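PDB 3LQW: deoxyuridine 5'-triphosphate nucleotidohydrolase from Entamoeba histolytica, which probably hydrolyses dUTP to dUMP and diphosphate with magnesium as cofactor, supplying the precursor of thymidine nucleotides and keeping uracil out of DNA. Local coordinates for residues A[86-98]-A[110-122]. Residues are numbered along the deposited sequence; the frame is centred on the assembly and turned at random. Where two conformers were deposited one is given.
With EDO (1,2-ethanediol), chain B.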
ATOM      1  N   SER A  86       5.539   8.590   7.735  1.00 13.60           N
ATOM      2  CA  SER A  86       5.944   7.775   8.846  0.50 13.80           C
ATOM      3  C   SER A  86       5.788   8.529  10.172  1.00 13.20           C
ATOM      4  O   SER A  86       5.348   7.937  11.182  1.00 13.73           O
ATOM      5  CB  SER A  86       7.355   7.253   8.576  0.50 15.01           C
ATOM      6  OG  SER A  86       7.339   6.561   7.325  0.50 18.30           O
ATOM      7  N   SER A  87       6.134   9.811  10.188  1.00 12.56           N
ATOM      8  CA  SER A  87       6.105  10.555  11.448  1.00 12.44           C
ATOM      9  C   SER A  87       4.675  10.658  11.986  1.00 11.53           C
ATOM     10  O   SER A  87       4.470  10.543  13.204  1.00 11.99           O
ATOM     11  CB  SER A  87       6.713  11.917  11.266  1.00 14.84           C
ATOM     12  OG  SER A  87       6.007  12.687  10.338  1.00 17.51           O
ATOM     13  N   LEU A  88       3.696  10.830  11.111  1.00 10.39           N
ATOM     14  CA  LEU A  88       2.323  10.959  11.565  1.00  9.88           C
ATOM     15  C   LEU A  88       1.791   9.614  12.070  1.00  8.84           C
ATOM     16  O   LEU A  88       0.969   9.574  12.972  1.00  9.24           O
ATOM     17  CB  LEU A  88       1.404  11.530  10.495  1.00 10.14           C
ATOM     18  CG  LEU A  88       1.768  12.936   9.988  1.00 11.16           C
ATOM     19  CD1 LEU A  88       0.733  13.374   8.933  1.00 13.50           C
ATOM     20  CD2 LEU A  88       1.864  13.964  11.117  1.00 14.48           C
ATOM     21  N   ALA A  89       2.222   8.520  11.457  1.00  8.88           N
ATOM     22  CA  ALA A  89       1.856   7.175  11.928  1.00  9.21           C
ATOM     23  C   ALA A  89       2.429   6.918  13.327  1.00  9.87           C
ATOM     24  O   ALA A  89       1.729   6.467  14.229  1.00 11.00           O
ATOM     25  CB  ALA A  89       2.306   6.128  10.911  1.00 10.15           C
ATOM     26  N   LEU A  90       3.734   7.173  13.461  1.00 10.78           N
ATOM     27  CA  LEU A  90       4.439   6.951  14.736  0.60 12.62           C
ATOM     28  C   LEU A  90       3.914   7.795  15.849  1.00 12.50           C
ATOM     29  O   LEU A  90       3.566   7.301  16.911  1.00 14.66           O
ATOM     30  CB  LEU A  90       5.925   7.271  14.613  0.60 13.40           C
ATOM     31  CG  LEU A  90       6.679   7.215  15.943  0.60 16.14           C
ATOM     32  CD1 LEU A  90       6.531   5.863  16.663  0.60 19.12           C
ATOM     33  CD2 LEU A  90       8.128   7.538  15.695  0.60 18.03           C
ATOM     34  N   LYS A  91       3.834   9.097  15.612  1.00 11.55           N
ATOM     35  CA  LYS A  91       3.503  10.018  16.680  1.00 12.32           C
ATOM     36  C   LYS A  91       2.021  10.067  17.010  1.00 11.36           C
ATOM     37  O   LYS A  91       1.631  10.223  18.158  1.00 12.57           O
ATOM     38  CB  LYS A  91       3.989  11.432  16.329  1.00 13.71           C
ATOM     39  CG  LYS A  91       5.505  11.574  16.315  1.00 17.25           C
ATOM     40  CD  LYS A  91       5.929  12.980  15.901  1.00 22.61           C
ATOM     41  CE  LYS A  91       5.338  14.034  16.774  1.00 27.36           C
ATOM     42  NZ  LYS A  91       6.003  15.360  16.620  1.00 33.26           N
ATOM     43  N   TYR A  92       1.165   9.972  15.971  1.00  9.86           N
ATOM     44  CA  TYR A  92      -0.232  10.270  16.099  1.00  9.89           C
ATOM     45  C   TYR A  92      -1.188   9.151  15.702  1.00  9.81           C
ATOM     46  O   TYR A  92      -2.394   9.331  15.792  1.00 11.48           O
ATOM     47  CB  TYR A  92      -0.589  11.554  15.338  1.00 10.59           C
ATOM     48  CG  TYR A  92       0.268  12.751  15.686  1.00 11.40           C
ATOM     49  CD1 TYR A  92       0.173  13.354  16.896  1.00 13.70           C
ATOM     50  CD2 TYR A  92       1.150  13.283  14.761  1.00 13.08           C
ATOM     51  CE1 TYR A  92       0.950  14.465  17.197  1.00 16.85           C
ATOM     52  CE2 TYR A  92       1.958  14.366  15.049  1.00 16.69           C
ATOM     53  CZ  TYR A  92       1.864  14.943  16.294  1.00 16.31           C
ATOM     54  OH  TYR A  92       2.631  16.045  16.611  1.00 24.03           O
ATOM     55  N   GLY A  93      -0.672   8.038  15.215  1.00  9.11           N
ATOM     56  CA  GLY A  93      -1.534   6.927  14.799  1.00  8.53           C
ATOM     57  C   GLY A  93      -2.320   7.170  13.539  1.00  7.52           C
ATOM     58  O   GLY A  93      -3.347   6.534  13.336  1.00  8.50           O
ATOM     59  N   ILE A  94      -1.829   8.064  12.679  1.00  7.40           N
ATOM     60  CA  ILE A  94      -2.473   8.326  11.397  1.00  7.62           C
ATOM     61  C   ILE A  94      -2.096   7.292  10.345  1.00  7.21           C
ATOM     62  O   ILE A  94      -0.920   6.967  10.193  1.00  8.13           O
ATOM     63  CB  ILE A  94      -2.141   9.743  10.879  1.00  8.17           C
ATOM     64  CG1 ILE A  94      -2.563  10.789  11.890  1.00  9.28           C
ATOM     65  CG2 ILE A  94      -2.688   9.981   9.482  1.00 10.71           C
ATOM     66  CD1 ILE A  94      -4.044  10.873  12.165  1.00 13.58           C
ATOM     67  N   ASP A  95      -3.090   6.780   9.636  1.00  7.45           N
ATOM     68  CA  ASP A  95      -2.854   5.956   8.480  1.00  7.14           C
ATOM     69  C   ASP A  95      -3.611   6.584   7.329  1.00  7.66           C
ATOM     70  O   ASP A  95      -4.523   7.394   7.528  1.00  8.92           O
ATOM     71  CB  ASP A  95      -3.300   4.527   8.759  1.00  8.08           C
ATOM     72  CG  ASP A  95      -2.775   3.524   7.766  1.00  8.75           C
ATOM     73  OD1 ASP A  95      -1.779   3.790   7.038  1.00  8.23           O
ATOM     74  OD2 ASP A  95      -3.323   2.393   7.755  1.00 11.00           O
ATOM     75  N   VAL A  96      -3.243   6.197   6.118  1.00  7.64           N
ATOM     76  CA  VAL A  96      -3.844   6.718   4.906  1.00  9.66           C
ATOM     77  C   VAL A  96      -4.338   5.614   4.092  1.00 10.69           C
ATOM     78  O   VAL A  96      -3.546   4.663   3.869  1.00 13.02           O
ATOM     79  CB  VAL A  96      -2.807   7.577   4.069  1.00 13.33           C
ATOM     80  CG1 VAL A  96      -3.434   8.064   2.777  1.00 18.68           C
ATOM     81  CG2 VAL A  96      -2.262   8.717   4.966  1.00 19.14           C
ATOM     82  N   GLY A  97      -5.520   5.654   3.518  0.60 11.23           N
ATOM     83  CA  GLY A  97      -5.765   4.554   2.525  0.60 10.91           C
ATOM     84  C   GLY A  97      -4.777   4.462   1.352  0.60 10.93           C
ATOM     85  O   GLY A  97      -4.536   5.527   0.750  0.60 12.33           O
ATOM     86  N   ALA A  98      -4.265   3.232   1.000  0.60  8.98           N
ATOM     87  CA  ALA A  98      -3.317   3.144  -0.101  0.60 11.11           C
ATOM     88  C   ALA A  98      -3.964   3.116  -1.458  0.60 11.31           C
ATOM     89  O   ALA A  98      -3.732   2.194  -2.226  0.60 10.40           O
ATOM     90  CB  ALA A  98      -2.470   1.973   0.069  0.60 11.72           C
ATOM     91  N   LYS A 110      -7.482  13.981  -3.153  1.00 12.77           N
ATOM     92  CA  LYS A 110      -7.999  14.058  -1.793  1.00 13.64           C
ATOM     93  C   LYS A 110      -7.588  12.757  -1.095  1.00 15.86           C
ATOM     94  O   LYS A 110      -7.606  11.704  -1.720  1.00 18.80           O
ATOM     95  CB  LYS A 110      -9.513  14.225  -1.775  1.00 14.32           C
ATOM     96  CG  LYS A 110      -9.990  15.473  -2.531  1.00 15.81           C
ATOM     97  CD  LYS A 110     -11.483  15.693  -2.288  1.00 19.88           C
ATOM     98  CE  LYS A 110     -11.993  16.814  -3.094  1.00 22.57           C
ATOM     99  NZ  LYS A 110     -13.480  16.909  -2.942  1.00 27.83           N
ATOM    100  N   VAL A 111      -7.134  12.907   0.153  1.00 14.73           N
ATOM    101  CA  VAL A 111      -6.459  11.873   0.948  1.00 15.08           C
ATOM    102  C   VAL A 111      -7.404  11.471   2.098  1.00 13.12           C
ATOM    103  O   VAL A 111      -7.783  12.346   2.867  1.00 12.96           O
ATOM    104  CB  VAL A 111      -5.054  12.466   1.598  1.00 14.55           C
ATOM    105  CG1 VAL A 111      -4.373  11.422   2.426  1.00 17.89           C
ATOM    106  CG2 VAL A 111      -4.117  13.025   0.463  1.00 18.16           C
ATOM    107  N   ILE A 112      -7.715  10.175   2.262  1.00 11.84           N
ATOM    108  CA  ILE A 112      -8.476   9.750   3.428  0.60 11.37           C
ATOM    109  C   ILE A 112      -7.499   9.358   4.551  1.00  9.79           C
ATOM    110  O   ILE A 112      -6.693   8.454   4.414  1.00 10.90           O
ATOM    111  CB  ILE A 112      -9.485   8.659   3.060  0.60 12.93           C
ATOM    112  CG1 ILE A 112     -10.473   8.420   4.199  0.60 14.10           C
ATOM    113  CG2 ILE A 112      -8.792   7.397   2.582  0.60 15.54           C
ATOM    114  CD1 ILE A 112     -11.548   9.468   4.310  0.60 14.71           C
ATOM    115  N   LEU A 113      -7.544  10.134   5.619  1.00  8.77           N
ATOM    116  CA  LEU A 113      -6.747   9.901   6.823  0.60  8.40           C
ATOM    117  C   LEU A 113      -7.594   9.214   7.879  1.00  7.77           C
ATOM    118  O   LEU A 113      -8.681   9.691   8.197  1.00  9.58           O
ATOM    119  CB  LEU A 113      -6.180  11.220   7.397  0.60  8.56           C
ATOM    120  CG  LEU A 113      -5.198  12.028   6.519  0.60  9.86           C
ATOM    121  CD1 LEU A 113      -4.704  13.241   7.293  0.60 10.54           C
ATOM    122  CD2 LEU A 113      -4.029  11.156   6.040  0.60 12.36           C
ATOM    123  N   PHE A 114      -7.104   8.105   8.396  1.00  7.05           N
ATOM    124  CA  PHE A 114      -7.710   7.396   9.502  1.00  6.65           C
ATOM    125  C   PHE A 114      -6.906   7.740  10.749  1.00  7.15           C
ATOM    126  O   PHE A 114      -5.677   7.582  10.761  1.00  8.28           O
ATOM    127  CB  PHE A 114      -7.656   5.875   9.313  1.00  7.06           C
ATOM    128  CG  PHE A 114      -8.501   5.345   8.190  1.00  7.64           C
ATOM    129  CD1 PHE A 114      -9.815   4.999   8.395  1.00  7.68           C
ATOM    130  CD2 PHE A 114      -7.964   5.125   6.923  1.00 11.13           C
ATOM    131  CE1 PHE A 114     -10.588   4.498   7.371  1.00  9.56           C
ATOM    132  CE2 PHE A 114      -8.765   4.637   5.895  1.00 12.87           C
ATOM    133  CZ  PHE A 114     -10.055   4.311   6.131  1.00 11.49           C
ATOM    134  N   ASN A 115      -7.584   8.165  11.806  1.00  7.20           N
ATOM    135  CA  ASN A 115      -6.952   8.444  13.093  1.00  7.05           C
ATOM    136  C   ASN A 115      -7.161   7.238  14.007  1.00  7.09           C
ATOM    137  O   ASN A 115      -8.225   7.095  14.610  1.00  9.17           O
ATOM    138  CB  ASN A 115      -7.571   9.696  13.725  1.00  7.82           C
ATOM    139  CG  ASN A 115      -7.018  10.033  15.083  1.00  7.82           C
ATOM    140  OD1 ASN A 115      -6.105   9.352  15.583  1.00  9.38           O
ATOM    141  ND2 ASN A 115      -7.576  11.061  15.696  1.00  9.00           N
ATOM    142  N   HIS A 116      -6.187   6.353  14.079  0.50  6.05           N
ATOM    143  CA  HIS A 116      -6.335   5.174  14.899  0.50  6.13           C
ATOM    144  C   HIS A 116      -5.889   5.358  16.360  0.50  6.85           C
ATOM    145  O   HIS A 116      -5.750   4.399  17.098  0.50  8.29           O
ATOM    146  CB  HIS A 116      -5.610   4.005  14.234  0.50  5.56           C
ATOM    147  CG  HIS A 116      -6.220   3.573  12.947  0.50  4.94           C
ATOM    148  ND1 HIS A 116      -7.573   3.344  12.822  0.50  4.18           N
ATOM    149  CD2 HIS A 116      -5.659   3.294  11.740  0.50  4.56           C
ATOM    150  CE1 HIS A 116      -7.811   2.947  11.580  0.50  4.08           C
ATOM    151  NE2 HIS A 116      -6.676   2.906  10.897  0.50  4.63           N
ATOM    152  N   SER A 117      -5.741   6.591  16.782  0.50  9.28           N
ATOM    153  CA  SER A 117      -5.460   6.878  18.180  0.50  9.54           C
ATOM    154  C   SER A 117      -6.680   7.259  19.016  0.50  9.36           C
ATOM    155  O   SER A 117      -7.783   7.473  18.498  0.50  9.74           O
ATOM    156  CB  SER A 117      -4.450   8.016  18.251  0.50  9.50           C
ATOM    157  OG  SER A 117      -5.109   9.267  18.254  0.50  8.67           O
ATOM    158  N   ASN A 118      -6.445   7.408  20.337  1.00 10.52           N
ATOM    159  CA  ASN A 118      -7.462   7.916  21.262  1.00 10.55           C
ATOM    160  C   ASN A 118      -7.512   9.429  21.377  1.00 11.43           C
ATOM    161  O   ASN A 118      -8.313   9.948  22.167  1.00 12.71           O
ATOM    162  CB  ASN A 118      -7.250   7.312  22.658  1.00 11.33           C
ATOM    163  CG  ASN A 118      -7.481   5.845  22.699  1.00 12.51           C
ATOM    164  OD1 ASN A 118      -8.427   5.349  22.070  1.00 14.65           O
ATOM    165  ND2 ASN A 118      -6.677   5.132  23.483  1.00 13.29           N
ATOM    166  N   GLU A 119      -6.695  10.146  20.609  1.00 10.49           N
ATOM    167  CA  GLU A 119      -6.616  11.604  20.676  1.00 11.65           C
ATOM    168  C   GLU A 119      -7.105  12.273  19.419  1.00 11.01           C
ATOM    169  O   GLU A 119      -6.882  11.775  18.323  1.00 12.29           O
ATOM    170  CB  GLU A 119      -5.196  12.058  20.936  1.00 13.75           C
ATOM    171  CG  GLU A 119      -4.728  11.766  22.343  1.00 16.38           C
ATOM    172  CD  GLU A 119      -4.570  10.305  22.612  1.00 16.31           C
ATOM    173  OE1 GLU A 119      -3.768   9.665  21.923  1.00 18.76           O
ATOM    174  OE2 GLU A 119      -5.227   9.778  23.547  1.00 16.31           O
ATOM    175  N   ILE A 120      -7.706  13.441  19.553  1.00 11.33           N
ATOM    176  CA  ILE A 120      -8.043  14.292  18.409  1.00 11.55           C
ATOM    177  C   ILE A 120      -6.760  14.644  17.659  1.00 11.33           C
ATOM    178  O   ILE A 120      -5.745  14.977  18.286  1.00 12.45           O
ATOM    179  CB  ILE A 120      -8.757  15.586  18.862  1.00 13.15           C
ATOM    180  CG1 ILE A 120     -10.095  15.270  19.495  1.00 15.50           C
ATOM    181  CG2 ILE A 120      -8.880  16.593  17.736  1.00 16.91           C
ATOM    182  CD1 ILE A 120     -10.685  16.431  20.313  1.00 19.99           C
ATOM    183  N   PHE A 121      -6.799  14.572  16.330  1.00 10.65           N
ATOM    184  CA  PHE A 121      -5.709  15.003  15.486  1.00 10.63           C
ATOM    185  C   PHE A 121      -6.069  16.351  14.859  1.00 11.59           C
ATOM    186  O   PHE A 121      -7.087  16.471  14.190  1.00 12.14           O
ATOM    187  CB  PHE A 121      -5.452  13.982  14.364  1.00 10.78           C
ATOM    188  CG  PHE A 121      -4.308  14.391  13.462  1.00 10.91           C
ATOM    189  CD1 PHE A 121      -2.992  14.245  13.895  1.00 12.64           C
ATOM    190  CD2 PHE A 121      -4.546  14.950  12.233  1.00 12.89           C
ATOM    191  CE1 PHE A 121      -1.937  14.607  13.089  1.00 13.85           C
ATOM    192  CE2 PHE A 121      -3.489  15.346  11.430  1.00 13.64           C
ATOM    193  CZ  PHE A 121      -2.182  15.149  11.864  1.00 13.68           C
ATOM    194  N   ASN A 122      -5.195  17.331  15.058  1.00 13.68           N
ATOM    195  CA  ASN A 122      -5.379  18.673  14.486  1.00 15.02           C
ATOM    196  C   ASN A 122      -4.439  18.870  13.311  1.00 16.06           C
ATOM    197  O   ASN A 122      -3.198  18.888  13.443  1.00 19.25           O
ATOM    198  CB  ASN A 122      -5.115  19.722  15.557  1.00 17.50           C
ATOM    199  CG  ASN A 122      -6.119  19.677  16.714  1.00 20.78           C
ATOM    200  OD1 ASN A 122      -5.729  19.445  17.855  1.00 30.88           O
ATOM    201  ND2 ASN A 122      -7.387  19.878  16.432  1.00 24.77           N
TER
HETATM  202  C1  EDO B 151      -2.901   6.169  22.228  1.00 22.72           C
HETATM  203  O1  EDO B 151      -3.977   7.067  22.057  1.00 21.08           O
HETATM  204  C2  EDO B 151      -3.446   4.771  21.978  1.00 21.86           C
HETATM  205  O2  EDO B 151      -4.044   4.698  20.678  1.00 22.42           O
HETATM  206  O   HOH W   1      -3.661  11.491  17.111  1.00 24.29           O
HETATM  207  O   HOH W   2      -6.128   2.489   8.156  1.00 11.21           O
HETATM  208  O   HOH W   3      -6.196   8.516   0.409  1.00 21.99           O
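The F121 ring takes I94 CD1 over one face, a CH-pi contact 4.0 Å from the ring centroid, while its edge is directed at the face of Y92 in an offset edge-to-face pair, planes at 65°. K91 CB lies over one face of the Y92 ring. F121 reaches both partners because CG stands anti to its backbone N (chi1 -180°). G97 N and D95 O border the F114 ring close to its plane; the H116 ring has water 2 in plane at its edge, and NE2 is linked through that water to D95 OD2. Strands 94-96 and 108-115 pair antiparallel: D95 and F114 form the hydrogen-bonded pair, D95 N to F114 O at 2.9 Å and F114 N to D95 O at 2.8 Å, with I94-N115 and V96-L113 non-hydrogen-bonded. Within the chain, strand 94-96 is outermost in an antiparallel sheet of the trimeric dUTPase fold; H116 meets H116 of both neighbouring subunits edge-to-face and F114 of one, while F114 meets H116 of the other. H116 N also donates to G93 O at 2.9 Å, extending the pairing past the strand end. At that end, N115 OD1 accepts S117 N, closing an Asx turn, and S117 OG in plane on a lone pair at 2.9 Å; S117 OG in turn accepts E119 N, an ST turn. N115 ND2 reaches E119 O at 2.8 Å, nearly straight at 174°, and I58 O as well, gripping both ends of the amide.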